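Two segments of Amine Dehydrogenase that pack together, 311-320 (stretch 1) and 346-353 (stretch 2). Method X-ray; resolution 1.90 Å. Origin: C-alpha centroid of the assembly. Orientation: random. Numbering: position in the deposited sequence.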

ATOM      1  N   GLY A 311      -2.445 -10.126  51.400  1.00 29.45           N
ATOM      2  CA  GLY A 311      -2.643 -11.521  51.712  1.00 29.75           C
ATOM      3  C   GLY A 311      -1.403 -12.322  51.427  1.00 30.03           C
ATOM      4  O   GLY A 311      -0.327 -11.784  51.152  1.00 29.66           O
ATOM      5  N   LYS A 312      -1.562 -13.633  51.499  1.00 31.64           N
ATOM      6  CA  LYS A 312      -0.455 -14.531  51.263  1.00 33.08           C
ATOM      7  C   LYS A 312      -0.597 -15.140  49.877  1.00 31.92           C
ATOM      8  O   LYS A 312      -1.680 -15.601  49.495  1.00 31.30           O
ATOM      9  CB  LYS A 312      -0.443 -15.622  52.338  1.00 35.06           C
ATOM     10  CG  LYS A 312       0.718 -16.584  52.240  1.00 37.95           C
ATOM     11  CD  LYS A 312       0.234 -18.016  52.435  1.00 42.15           C
ATOM     12  CE  LYS A 312      -0.818 -18.399  51.383  1.00 43.42           C
ATOM     13  NZ  LYS A 312      -1.193 -19.853  51.428  1.00 44.18           N
ATOM     14  N   PRO A 313       0.489 -15.118  49.091  1.00 32.17           N
ATOM     15  CA  PRO A 313       0.492 -15.672  47.735  1.00 32.21           C
ATOM     16  C   PRO A 313       0.465 -17.195  47.703  1.00 32.22           C
ATOM     17  O   PRO A 313       1.256 -17.862  48.387  1.00 32.41           O
ATOM     18  CB  PRO A 313       1.821 -15.169  47.155  1.00 32.12           C
ATOM     19  CG  PRO A 313       2.153 -13.968  47.977  1.00 33.16           C
ATOM     20  CD  PRO A 313       1.744 -14.394  49.358  1.00 32.61           C
ATOM     21  N   ASP A 314      -0.499 -17.743  46.974  1.00 31.79           N
ATOM     22  CA  ASP A 314      -0.557 -19.175  46.795  1.00 31.51           C
ATOM     23  C   ASP A 314      -0.478 -19.371  45.292  1.00 31.25           C
ATOM     24  O   ASP A 314      -1.305 -18.844  44.541  1.00 29.15           O
ATOM     25  CB  ASP A 314      -1.837 -19.789  47.337  1.00 33.69           C
ATOM     26  CG  ASP A 314      -1.781 -21.318  47.351  1.00 36.31           C
ATOM     27  OD1 ASP A 314      -2.840 -21.963  47.519  1.00 39.40           O
ATOM     28  OD2 ASP A 314      -0.672 -21.883  47.191  1.00 38.11           O
ATOM     29  N   LEU A 315       0.546 -20.099  44.857  1.00 30.40           N
ATOM     30  CA  LEU A 315       0.757 -20.350  43.438  1.00 30.16           C
ATOM     31  C   LEU A 315       0.262 -21.704  42.945  1.00 29.51           C
ATOM     32  O   LEU A 315       0.626 -22.120  41.849  1.00 30.14           O
ATOM     33  CB  LEU A 315       2.237 -20.194  43.093  1.00 30.18           C
ATOM     34  CG  LEU A 315       2.925 -18.901  43.529  1.00 30.53           C
ATOM     35  CD1 LEU A 315       4.313 -18.855  42.899  1.00 30.48           C
ATOM     36  CD2 LEU A 315       2.095 -17.679  43.125  1.00 30.32           C
ATOM     37  N   GLY A 316      -0.541 -22.396  43.751  1.00 29.24           N
ATOM     38  CA  GLY A 316      -1.074 -23.692  43.349  1.00 28.38           C
ATOM     39  C   GLY A 316      -0.287 -24.938  43.743  1.00 29.24           C
ATOM     40  O   GLY A 316       0.849 -24.861  44.209  1.00 29.50           O
ATOM     41  N   ALA A 317      -0.897 -26.098  43.501  1.00 29.75           N
ATOM     42  CA  ALA A 317      -0.316 -27.407  43.818  1.00 30.02           C
ATOM     43  C   ALA A 317       1.063 -27.725  43.226  1.00 30.00           C
ATOM     44  O   ALA A 317       1.244 -27.730  42.020  1.00 31.40           O
ATOM     45  CB  ALA A 317      -1.303 -28.508  43.432  1.00 30.61           C
ATOM     46  N   GLY A 318       2.025 -28.042  44.084  1.00 30.27           N
ATOM     47  CA  GLY A 318       3.351 -28.385  43.605  1.00 30.65           C
ATOM     48  C   GLY A 318       4.305 -27.220  43.488  1.00 31.54           C
ATOM     49  O   GLY A 318       5.491 -27.406  43.193  1.00 31.22           O
ATOM     50  N   VAL A 319       3.799 -26.014  43.736  1.00 32.70           N
ATOM     51  CA  VAL A 319       4.625 -24.817  43.655  1.00 33.56           C
ATOM     52  C   VAL A 319       4.812 -24.250  45.060  1.00 34.45           C
ATOM     53  O   VAL A 319       3.844 -24.003  45.782  1.00 35.22           O
ATOM     54  CB  VAL A 319       3.994 -23.768  42.707  1.00 32.09           C
ATOM     55  CG1 VAL A 319       4.950 -22.593  42.501  1.00 32.04           C
ATOM     56  CG2 VAL A 319       3.652 -24.417  41.375  1.00 30.66           C
ATOM     57  N   GLU A 320       6.070 -24.026  45.424  1.00 36.62           N
ATOM     58  CA  GLU A 320       6.439 -23.527  46.746  1.00 39.03           C
ATOM     59  C   GLU A 320       7.000 -22.105  46.766  1.00 38.45           C
ATOM     60  O   GLU A 320       7.947 -21.799  46.039  1.00 39.55           O
ATOM     61  CB  GLU A 320       7.473 -24.473  47.367  1.00 41.05           C
ATOM     62  CG  GLU A 320       7.944 -24.055  48.757  1.00 46.17           C
ATOM     63  CD  GLU A 320       9.050 -24.950  49.311  1.00 48.60           C
ATOM     64  OE1 GLU A 320       9.783 -25.575  48.505  1.00 50.35           O
ATOM     65  OE2 GLU A 320       9.192 -25.014  50.559  1.00 50.37           O
TER
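Stretch 2 (346-353) QREVAVGT

Stretch 2 is extended, already in β-strand at Gln346 and remaining so to Val351, that leaves the strand at Gly352 and Thr353, and it runs antiparallel to stretch 1. Gly352 lies beside Gly311, Val351 beside Pro313, Ala350 beside Asp314, Val349 beside Leu315, and Arg347 beside Gly316, where a turn begins. The two segments together bury 487 Å² of surface.

Regular pairing is short and rests on main-chain hydrogen bonds. Asp314 and Ala350 form a hydrogen-bonded antiparallel pair, with Asp314 N donating to Ala350 O at 2.8 Å and Ala350 N donating to Asp314 O at 2.9 Å; their CA atoms are 5.2 Å apart. One step along, Pro313 and Val351 form the non-hydrogen-bonded pair, and here the CA atoms approach to 4.2 Å. This position suits proline, which has no amide hydrogen to offer. Beyond it, Gly352 N donates to Lys312 O at 3.0 Å, extending the ladder past the end of the strand. Two CA-H...O contacts reinforce the pairing, from Pro313 CA to Ala350 O at 3.1 Å and from Val349 CA to Asp314 O at 3.5 Å.

At the Gly352 end the backbones come very close, with Gly311 CA 3.7 Å from Gly352 CA. A CB on Gly311 would clash with Gly352 CA, and the backbone angles of Gly311 themselves call for glycine. Gly352 has a positive phi of 80°, which likewise favours glycine.

Side chains alternate across the paired segment: Pro313 and Val351 share one face of the sheet, Asp314 and Ala350 the other. The apolar side-chain contact between the stretches is made at Leu315, whose CA-to-CB bond points away from stretch 2 but whose end returns to it, placing Leu315 CD2 3.5 Å from Val349 CG1.

The ladder ends at Asp314; after Leu315 comes a type II β-turn from Gly316 to Val319, closed by a hydrogen bond from Val319 N to Gly316 O of 3.2 Å. Arg347 packs against this turn and has the largest area covered by the other stretch, 87 Å². Its CB is 3.2 Å from Leu315 O, a carbonyl buried here without a polar partner, and its CD is 3.8 Å from Gly316 CA. A CB on Gly316 would clash with Arg347 CD. The guanidinium places one face over Ala317 O and its edge near Val319 CG2, which is 3.5 Å from Arg347 NH1. The Ala317 carbonyl is modelled too close to the guanidinium, and the poor angles leave it without a hydrogen bond there.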

ATOM      1  N   GLN A 346      -2.014 -25.564  34.415  1.00 31.13           N
ATOM      2  CA  GLN A 346      -2.163 -24.190  34.873  1.00 32.60           C
ATOM      3  C   GLN A 346      -2.552 -24.145  36.360  1.00 32.13           C
ATOM      4  O   GLN A 346      -3.259 -25.017  36.866  1.00 32.60           O
ATOM      5  CB  GLN A 346      -3.195 -23.430  34.013  1.00 33.51           C
ATOM      6  CG  GLN A 346      -2.860 -23.295  32.509  1.00 34.77           C
ATOM      7  CD  GLN A 346      -2.003 -22.063  32.149  1.00 36.41           C
ATOM      8  OE1 GLN A 346      -1.837 -21.133  32.950  1.00 35.93           O
ATOM      9  NE2 GLN A 346      -1.468 -22.055  30.924  1.00 36.00           N
ATOM     10  N   ARG A 347      -2.081 -23.118  37.054  1.00 32.11           N
ATOM     11  CA  ARG A 347      -2.368 -22.944  38.477  1.00 32.56           C
ATOM     12  C   ARG A 347      -3.080 -21.623  38.705  1.00 32.85           C
ATOM     13  O   ARG A 347      -2.675 -20.590  38.164  1.00 33.71           O
ATOM     14  CB  ARG A 347      -1.069 -22.950  39.282  1.00 31.76           C
ATOM     15  CG  ARG A 347      -0.333 -24.270  39.218  1.00 32.04           C
ATOM     16  CD  ARG A 347      -1.117 -25.351  39.948  1.00 32.32           C
ATOM     17  NE  ARG A 347      -0.835 -26.686  39.433  1.00 33.27           N
ATOM     18  CZ  ARG A 347       0.363 -27.260  39.405  1.00 33.03           C
ATOM     19  NH1 ARG A 347       1.435 -26.634  39.870  1.00 34.83           N
ATOM     20  NH2 ARG A 347       0.492 -28.463  38.878  1.00 33.82           N
ATOM     21  N   GLU A 348      -4.166 -21.651  39.465  1.00 32.72           N
ATOM     22  CA  GLU A 348      -4.861 -20.414  39.736  1.00 32.86           C
ATOM     23  C   GLU A 348      -4.085 -19.717  40.825  1.00 32.47           C
ATOM     24  O   GLU A 348      -4.065 -20.172  41.964  1.00 32.73           O
ATOM     25  CB  GLU A 348      -6.300 -20.656  40.172  1.00 35.53           C
ATOM     26  CG  GLU A 348      -7.334 -19.932  39.294  1.00 40.70           C
ATOM     27  CD  GLU A 348      -7.193 -18.395  39.298  1.00 44.11           C
ATOM     28  OE1 GLU A 348      -6.067 -17.860  39.087  1.00 44.39           O
ATOM     29  OE2 GLU A 348      -8.230 -17.711  39.494  1.00 45.24           O
ATOM     30  N   VAL A 349      -3.370 -18.663  40.443  1.00 31.54           N
ATOM     31  CA  VAL A 349      -2.571 -17.880  41.385  1.00 30.49           C
ATOM     32  C   VAL A 349      -3.479 -17.000  42.242  1.00 29.95           C
ATOM     33  O   VAL A 349      -4.561 -16.603  41.807  1.00 29.25           O
ATOM     34  CB  VAL A 349      -1.539 -16.999  40.633  1.00 30.06           C
ATOM     35  CG1 VAL A 349      -0.725 -16.169  41.602  1.00 28.66           C
ATOM     36  CG2 VAL A 349      -0.612 -17.879  39.806  1.00 30.61           C
ATOM     37  N   ALA A 350      -3.047 -16.724  43.471  1.00 30.49           N
ATOM     38  CA  ALA A 350      -3.816 -15.890  44.388  1.00 30.64           C
ATOM     39  C   ALA A 350      -2.950 -15.162  45.405  1.00 29.66           C
ATOM     40  O   ALA A 350      -1.857 -15.618  45.751  1.00 30.65           O
ATOM     41  CB  ALA A 350      -4.857 -16.731  45.114  1.00 30.84           C
ATOM     42  N   VAL A 351      -3.413 -13.985  45.816  1.00 28.99           N
ATOM     43  CA  VAL A 351      -2.735 -13.192  46.835  1.00 29.86           C
ATOM     44  C   VAL A 351      -3.860 -12.914  47.823  1.00 31.73           C
ATOM     45  O   VAL A 351      -4.639 -11.968  47.657  1.00 32.79           O
ATOM     46  CB  VAL A 351      -2.167 -11.875  46.288  1.00 28.75           C
ATOM     47  CG1 VAL A 351      -1.380 -11.158  47.386  1.00 25.90           C
ATOM     48  CG2 VAL A 351      -1.267 -12.148  45.084  1.00 29.74           C
ATOM     49  N   GLY A 352      -3.962 -13.771  48.832  1.00 32.99           N
ATOM     50  CA  GLY A 352      -5.039 -13.648  49.796  1.00 34.07           C
ATOM     51  C   GLY A 352      -6.221 -14.284  49.088  1.00 35.15           C
ATOM     52  O   GLY A 352      -6.120 -15.430  48.620  1.00 35.30           O
ATOM     53  N   THR A 353      -7.327 -13.549  48.974  1.00 36.02           N
ATOM     54  CA  THR A 353      -8.506 -14.061  48.280  1.00 37.53           C
ATOM     55  C   THR A 353      -8.541 -13.656  46.800  1.00 37.60           C
ATOM     56  O   THR A 353      -9.353 -14.189  46.032  1.00 38.52           O
ATOM     57  CB  THR A 353      -9.838 -13.667  48.992  1.00 38.64           C
ATOM     58  OG1 THR A 353      -9.789 -12.295  49.425  1.00 38.14           O
ATOM     59  CG2 THR A 353     -10.084 -14.580  50.202  1.00 38.92           C
TER